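PDB 2EB0: manganese-dependent inorganic pyrophosphatase, which hydrolyses inorganic diphosphate to two phosphate ions, using two manganese ions bound in each subunit. Local coordinates for residues D13-F24 with S108-Y117; F41-M49 with P134-S142. All coordinates share one frame; numbering follows the deposited sequence.

Contact 1. Residues D13-F24 with S108-Y117. With MN (manganese (II) ion), chain E.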
# COMPACT_ATOMS: atom_id res chain seq x y z
N ASP B 13 -16.45 7.11 9.69
CA ASP B 13 -15.66 5.93 9.30
C ASP B 13 -14.39 5.89 10.15
O ASP B 13 -14.07 4.86 10.73
CB ASP B 13 -15.28 5.97 7.81
CG ASP B 13 -14.70 4.64 7.32
OD1 ASP B 13 -13.99 4.64 6.30
OD2 ASP B 13 -14.97 3.59 7.93
N SER B 14 -13.69 7.01 10.21
CA SER B 14 -12.46 7.12 10.99
C SER B 14 -12.64 6.78 12.47
O SER B 14 -11.78 6.14 13.07
CB SER B 14 -11.90 8.55 10.89
OG SER B 14 -10.90 8.64 9.88
N ILE B 15 -13.75 7.21 13.05
CA ILE B 15 -14.04 6.98 14.47
C ILE B 15 -14.44 5.53 14.72
O ILE B 15 -13.83 4.86 15.55
CB ILE B 15 -15.15 7.93 14.97
CG1 ILE B 15 -14.65 9.38 14.89
CG2 ILE B 15 -15.58 7.58 16.39
CD1 ILE B 15 -13.46 9.68 15.80
N ALA B 16 -15.45 5.06 14.00
CA ALA B 16 -15.93 3.68 14.13
C ALA B 16 -14.82 2.67 13.85
O ALA B 16 -14.63 1.72 14.61
CB ALA B 16 -17.11 3.45 13.19
N SER B 17 -14.10 2.85 12.74
CA SER B 17 -13.02 1.93 12.40
C SER B 17 -11.92 1.89 13.45
O SER B 17 -11.30 0.85 13.66
CB SER B 17 -12.43 2.29 11.04
OG SER B 17 -13.37 2.05 10.00
N ALA B 18 -11.67 3.02 14.10
CA ALA B 18 -10.64 3.08 15.14
C ALA B 18 -11.09 2.29 16.36
O ALA B 18 -10.33 1.52 16.93
CB ALA B 18 -10.36 4.53 15.53
N ILE B 19 -12.34 2.52 16.75
CA ILE B 19 -12.92 1.86 17.91
C ILE B 19 -13.01 0.34 17.72
O ILE B 19 -12.54 -0.43 18.55
CB ILE B 19 -14.33 2.45 18.23
CG1 ILE B 19 -14.18 3.82 18.87
CG2 ILE B 19 -15.12 1.51 19.13
CD1 ILE B 19 -15.48 4.56 19.02
N VAL B 20 -13.62 -0.07 16.61
CA VAL B 20 -13.81 -1.48 16.33
C VAL B 20 -12.50 -2.24 16.14
O VAL B 20 -12.32 -3.32 16.69
CB VAL B 20 -14.74 -1.65 15.10
CG1 VAL B 20 -15.01 -3.13 14.83
CG2 VAL B 20 -16.05 -0.91 15.35
N LEU B 21 -11.56 -1.67 15.39
CA LEU B 21 -10.29 -2.36 15.19
C LEU B 21 -9.53 -2.44 16.51
O LEU B 21 -8.91 -3.46 16.82
CB LEU B 21 -9.44 -1.65 14.13
CG LEU B 21 -8.18 -2.41 13.67
CD1 LEU B 21 -8.55 -3.82 13.23
CD2 LEU B 21 -7.51 -1.65 12.52
N ALA B 22 -9.58 -1.37 17.30
CA ALA B 22 -8.91 -1.34 18.60
C ALA B 22 -9.48 -2.46 19.47
O ALA B 22 -8.76 -3.11 20.21
CB ALA B 22 -9.12 -0.01 19.27
N TYR B 23 -10.79 -2.66 19.38
CA TYR B 23 -11.47 -3.71 20.14
C TYR B 23 -10.92 -5.08 19.74
O TYR B 23 -10.64 -5.91 20.59
CB TYR B 23 -12.97 -3.65 19.87
CG TYR B 23 -13.74 -4.91 20.23
CD1 TYR B 23 -14.08 -5.18 21.56
CD2 TYR B 23 -14.13 -5.81 19.25
CE1 TYR B 23 -14.81 -6.33 21.90
CE2 TYR B 23 -14.85 -6.96 19.57
CZ TYR B 23 -15.19 -7.21 20.90
OH TYR B 23 -15.90 -8.36 21.21
N PHE B 24 -10.79 -5.31 18.43
CA PHE B 24 -10.28 -6.58 17.92
C PHE B 24 -8.78 -6.76 18.17
O PHE B 24 -8.32 -7.87 18.43
CB PHE B 24 -10.55 -6.69 16.41
CG PHE B 24 -11.98 -6.99 16.07
CD1 PHE B 24 -12.69 -6.15 15.23
CD2 PHE B 24 -12.60 -8.13 16.56
CE1 PHE B 24 -14.00 -6.44 14.88
CE2 PHE B 24 -13.92 -8.42 16.22
CZ PHE B 24 -14.61 -7.58 15.38
N SER B 108 -15.80 2.02 2.37
CA SER B 108 -15.33 2.48 3.66
C SER B 108 -14.36 1.53 4.32
O SER B 108 -14.32 0.34 3.98
CB SER B 108 -16.50 2.69 4.62
OG SER B 108 -17.00 1.44 5.07
N THR B 109 -13.61 2.06 5.28
CA THR B 109 -12.66 1.25 6.02
C THR B 109 -13.46 0.22 6.83
O THR B 109 -12.99 -0.91 7.05
CB THR B 109 -11.83 2.12 6.97
OG1 THR B 109 -11.15 3.13 6.21
CG2 THR B 109 -10.82 1.28 7.73
N ALA B 110 -14.66 0.60 7.25
CA ALA B 110 -15.53 -0.27 8.03
C ALA B 110 -15.86 -1.54 7.23
O ALA B 110 -15.90 -2.64 7.79
CB ALA B 110 -16.81 0.47 8.42
N THR B 111 -16.10 -1.38 5.93
CA THR B 111 -16.41 -2.50 5.05
C THR B 111 -15.27 -3.51 5.06
O THR B 111 -15.50 -4.71 5.17
CB THR B 111 -16.63 -2.02 3.60
OG1 THR B 111 -17.72 -1.10 3.56
CG2 THR B 111 -16.95 -3.20 2.67
N VAL B 112 -14.04 -3.02 4.95
CA VAL B 112 -12.86 -3.87 4.96
C VAL B 112 -12.78 -4.70 6.24
O VAL B 112 -12.50 -5.90 6.21
CB VAL B 112 -11.57 -3.04 4.88
CG1 VAL B 112 -10.35 -3.97 4.89
CG2 VAL B 112 -11.58 -2.18 3.64
N ILE B 113 -12.99 -4.04 7.37
CA ILE B 113 -12.93 -4.69 8.67
C ILE B 113 -14.02 -5.74 8.84
O ILE B 113 -13.77 -6.83 9.35
CB ILE B 113 -13.02 -3.65 9.80
CG1 ILE B 113 -11.81 -2.72 9.74
CG2 ILE B 113 -13.09 -4.34 11.17
CD1 ILE B 113 -11.84 -1.59 10.75
N ALA B 114 -15.23 -5.39 8.41
CA ALA B 114 -16.37 -6.29 8.52
C ALA B 114 -16.19 -7.53 7.66
O ALA B 114 -16.55 -8.64 8.07
CB ALA B 114 -17.65 -5.55 8.12
N GLU B 115 -15.63 -7.35 6.47
CA GLU B 115 -15.43 -8.49 5.59
C GLU B 115 -14.44 -9.45 6.22
O GLU B 115 -14.58 -10.66 6.10
CB GLU B 115 -14.93 -8.06 4.22
CG GLU B 115 -14.53 -9.24 3.35
CD GLU B 115 -14.09 -8.82 1.97
OE1 GLU B 115 -13.30 -7.87 1.86
OE2 GLU B 115 -14.54 -9.46 0.99
N LEU B 116 -13.44 -8.91 6.90
CA LEU B 116 -12.47 -9.76 7.56
C LEU B 116 -13.16 -10.48 8.70
O LEU B 116 -12.92 -11.67 8.96
CB LEU B 116 -11.31 -8.95 8.11
CG LEU B 116 -10.33 -8.43 7.06
CD1 LEU B 116 -9.18 -7.73 7.76
CD2 LEU B 116 -9.81 -9.60 6.22
N TYR B 117 -14.04 -9.75 9.38
CA TYR B 117 -14.74 -10.33 10.51
C TYR B 117 -15.62 -11.52 10.16
O TYR B 117 -15.48 -12.59 10.74
CB TYR B 117 -15.59 -9.28 11.21
CG TYR B 117 -16.45 -9.86 12.28
CD1 TYR B 117 -17.81 -10.07 12.07
CD2 TYR B 117 -15.90 -10.26 13.49
CE1 TYR B 117 -18.61 -10.65 13.04
CE2 TYR B 117 -16.68 -10.85 14.47
CZ TYR B 117 -18.03 -11.05 14.24
OH TYR B 117 -18.81 -11.63 15.20
MN MN E . -13.48 6.30 5.04
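D13 meets the first turn of helix 109-118 through its carboxylate, joining two helices of the DHH domain that run nearly parallel (26°) at the dinuclear manganese site. Metal binding comes first: OD1 of D13 lies 2.1 Å from the manganese ion, whose other ligands are D66, H88 and D147.

The hydrogen bonds fix how that ligand is turned. T109 N gives a nearly straight bond (165°) to D13 OD1, and A110 N a more bent one of 3.1 Å to D13 OD2, each on the syn lone pair; two amides at a helix N terminus suit an acidic side chain. OD2 has a second donor, S17 OG, which comes from above the carboxylate plane. T109 turns its own hydroxyl to D66, another ligand of the same ion.

Further along, the packing is apolar. I113 is a knob among S17, V20, L21 and F24; with CG1 beside its backbone N (chi1 -64°), the branch extends CD1 to 3.9 Å from S17 CB, where a small serine leaves room. At the far end two aromatic rings fill the wider gap, F24 CZ lying 3.5 Å from Y117 CD2.

Contact 2. Residues F41-M49 with P134-S142; sequences FVLRKFGVM and PDLAGLLLS
With chi1 at -61°, F46 sets its CG anti to its own carbonyl carbon and lays its ring against G138, while L139, at chi1 -63°, brings CD2 to V42 and L43. Helices 37-45 and 134-148 of the DHH domain run antiparallel here, and the former ends in a Schellman motif: V48 N bonds to L43 O and G47 N to R44 O, with G47 as the C-prime residue, whose positive phi suits glycine.

The F46 ring is the centre of the contact. G138 CA sits over one face, 3.5 Å from the ring centroid, as a CH-pi contact; a glycine lets the aromatic ring come right up to the helix backbone. K45 CG lies over the opposite face, and F179 of helix 176-188 packs on F46 as well.

L139 supplies the aliphatic half. Its CD2 is 3.8 Å from V42 CG1, and its CD1 meets V48 CG1 tip to tip at 3.9 Å. Beta-branched V48 thus carries the apolar surface on past the helix end, where its CG2 also reaches the CB of D135.

S142 closes the inner end. Its CB presses on V42 CG1 at 3.3 Å, tighter than usual van der Waals contact; a small serine suits this close approach of the helices. S142 OG turns back to bond G138 O at 2.6 Å, from the opposite face of that carbonyl to S142 N, so the hydroxyl is satisfied within its helix.

At the outer rim, a water bridges F46 O and D135 OD1, 2.8 Å from the latter.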
# COMPACT_ATOMS: atom_id res chain seq x y z
N PHE B 41 -24.06 11.61 16.87
CA PHE B 41 -25.36 10.96 16.75
C PHE B 41 -25.20 9.44 16.75
O PHE B 41 -25.86 8.73 17.53
CB PHE B 41 -26.02 11.43 15.44
CG PHE B 41 -27.17 10.57 14.99
CD1 PHE B 41 -28.30 10.40 15.79
CD2 PHE B 41 -27.14 9.96 13.74
CE1 PHE B 41 -29.38 9.64 15.35
CE2 PHE B 41 -28.20 9.20 13.29
CZ PHE B 41 -29.33 9.04 14.09
N VAL B 42 -24.31 8.94 15.90
CA VAL B 42 -24.06 7.51 15.79
C VAL B 42 -23.52 6.89 17.09
O VAL B 42 -23.95 5.80 17.49
CB VAL B 42 -23.09 7.21 14.60
CG1 VAL B 42 -22.61 5.78 14.63
CG2 VAL B 42 -23.79 7.48 13.29
N LEU B 43 -22.60 7.59 17.75
CA LEU B 43 -22.04 7.09 19.01
C LEU B 43 -23.12 7.00 20.08
O LEU B 43 -23.29 5.97 20.73
CB LEU B 43 -20.93 8.00 19.50
CG LEU B 43 -19.69 8.13 18.61
CD1 LEU B 43 -18.68 9.02 19.30
CD2 LEU B 43 -19.11 6.76 18.33
N ARG B 44 -23.85 8.10 20.26
CA ARG B 44 -24.93 8.12 21.24
C ARG B 44 -25.93 7.00 20.93
O ARG B 44 -26.40 6.30 21.82
CB ARG B 44 -25.64 9.47 21.21
CG ARG B 44 -26.94 9.49 22.01
CD ARG B 44 -27.61 10.86 22.02
NE ARG B 44 -26.91 11.81 22.87
CZ ARG B 44 -26.03 12.70 22.44
NH1 ARG B 44 -25.71 12.77 21.15
NH2 ARG B 44 -25.45 13.53 23.31
N LYS B 45 -26.23 6.82 19.65
CA LYS B 45 -27.19 5.81 19.24
C LYS B 45 -26.85 4.41 19.72
O LYS B 45 -27.72 3.70 20.23
CB LYS B 45 -27.34 5.81 17.72
CG LYS B 45 -28.39 4.84 17.20
CD LYS B 45 -28.68 5.12 15.74
CE LYS B 45 -29.86 4.31 15.23
NZ LYS B 45 -29.51 2.90 14.98
N PHE B 46 -25.59 4.00 19.58
CA PHE B 46 -25.22 2.66 20.00
C PHE B 46 -24.57 2.56 21.36
O PHE B 46 -23.97 1.54 21.68
CB PHE B 46 -24.34 2.01 18.93
CG PHE B 46 -25.03 1.88 17.61
CD1 PHE B 46 -24.82 2.82 16.61
CD2 PHE B 46 -25.95 0.86 17.39
CE1 PHE B 46 -25.53 2.75 15.40
CE2 PHE B 46 -26.65 0.78 16.19
CZ PHE B 46 -26.44 1.73 15.19
N GLY B 47 -24.72 3.61 22.16
CA GLY B 47 -24.15 3.62 23.49
C GLY B 47 -22.67 3.34 23.54
O GLY B 47 -22.20 2.59 24.38
N VAL B 48 -21.93 3.95 22.62
CA VAL B 48 -20.48 3.78 22.54
C VAL B 48 -19.78 5.06 22.95
O VAL B 48 -20.14 6.15 22.51
CB VAL B 48 -20.05 3.38 21.10
CG1 VAL B 48 -18.53 3.33 20.99
CG2 VAL B 48 -20.65 2.01 20.74
N MET B 49 -18.76 4.94 23.79
CA MET B 49 -18.00 6.10 24.25
C MET B 49 -17.08 6.67 23.18
O MET B 49 -16.53 5.93 22.36
CB MET B 49 -17.17 5.73 25.49
CG MET B 49 -17.99 5.10 26.62
SD MET B 49 -19.37 6.14 27.17
CE MET B 49 -20.75 5.35 26.30
N PRO B 134 -23.68 -6.14 18.95
CA PRO B 134 -24.60 -5.25 18.22
C PRO B 134 -24.17 -3.79 18.18
O PRO B 134 -24.29 -3.14 17.14
CB PRO B 134 -25.92 -5.46 18.96
CG PRO B 134 -25.50 -5.84 20.32
CD PRO B 134 -24.38 -6.81 20.05
N ASP B 135 -23.68 -3.27 19.30
CA ASP B 135 -23.26 -1.87 19.33
C ASP B 135 -22.13 -1.59 18.34
O ASP B 135 -22.23 -0.66 17.54
CB ASP B 135 -22.85 -1.43 20.74
CG ASP B 135 -21.79 -2.32 21.37
OD1 ASP B 135 -21.37 -1.99 22.50
OD2 ASP B 135 -21.39 -3.34 20.76
N LEU B 136 -21.06 -2.38 18.39
CA LEU B 136 -19.95 -2.17 17.46
C LEU B 136 -20.39 -2.48 16.04
O LEU B 136 -19.91 -1.86 15.08
CB LEU B 136 -18.74 -3.03 17.85
CG LEU B 136 -18.05 -2.65 19.15
CD1 LEU B 136 -16.83 -3.53 19.34
CD2 LEU B 136 -17.64 -1.19 19.14
N ALA B 137 -21.32 -3.44 15.89
CA ALA B 137 -21.83 -3.78 14.56
C ALA B 137 -22.58 -2.55 14.04
O ALA B 137 -22.56 -2.25 12.84
CB ALA B 137 -22.76 -4.97 14.64
N GLY B 138 -23.22 -1.83 14.96
CA GLY B 138 -23.95 -0.63 14.60
C GLY B 138 -23.03 0.47 14.11
O GLY B 138 -23.40 1.23 13.22
N LEU B 139 -21.83 0.57 14.69
CA LEU B 139 -20.89 1.61 14.26
C LEU B 139 -20.36 1.32 12.87
O LEU B 139 -20.25 2.22 12.04
CB LEU B 139 -19.68 1.70 15.20
CG LEU B 139 -19.83 2.10 16.67
CD1 LEU B 139 -18.43 2.38 17.20
CD2 LEU B 139 -20.72 3.33 16.84
N LEU B 140 -20.04 0.06 12.61
CA LEU B 140 -19.53 -0.34 11.31
C LEU B 140 -20.60 -0.04 10.27
O LEU B 140 -20.30 0.43 9.17
CB LEU B 140 -19.18 -1.82 11.29
CG LEU B 140 -18.01 -2.29 12.15
CD1 LEU B 140 -17.78 -3.79 11.89
CD2 LEU B 140 -16.76 -1.49 11.82
N LEU B 141 -21.84 -0.34 10.64
CA LEU B 141 -22.98 -0.11 9.77
C LEU B 141 -23.07 1.38 9.46
O LEU B 141 -23.20 1.78 8.31
CB LEU B 141 -24.27 -0.55 10.45
CG LEU B 141 -25.56 -0.17 9.71
CD1 LEU B 141 -25.48 -0.60 8.26
CD2 LEU B 141 -26.75 -0.83 10.40
N SER B 142 -23.02 2.19 10.51
CA SER B 142 -23.10 3.64 10.36
C SER B 142 -21.96 4.15 9.47
O SER B 142 -22.16 5.01 8.62
CB SER B 142 -23.03 4.31 11.73
OG SER B 142 -23.97 3.74 12.61
O HOH W 1 -23.23 -0.49 23.87

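In the fold
From the N terminus the chain passes through 13-24 and then 41-49 before either contact is made. Segment 108-117 returns to the first helix, closing contact 1 across 83 intervening residues; 134-142 then returns to 41-49, closing contact 2 across 84. The two loops therefore cross, and both belong to the DHH domain. Helix 134-148 links them: Y23 and A16 of contact 1 pack on L136 and L139 of contact 2, while L140 touches both V20 and A110. That helix goes on to D147, a manganese ligand alongside D13, so the metal site joins contact 1 directly to the continuation of contact 2, and F41, F46 and S142 of contact 2 pack on helix 176-188.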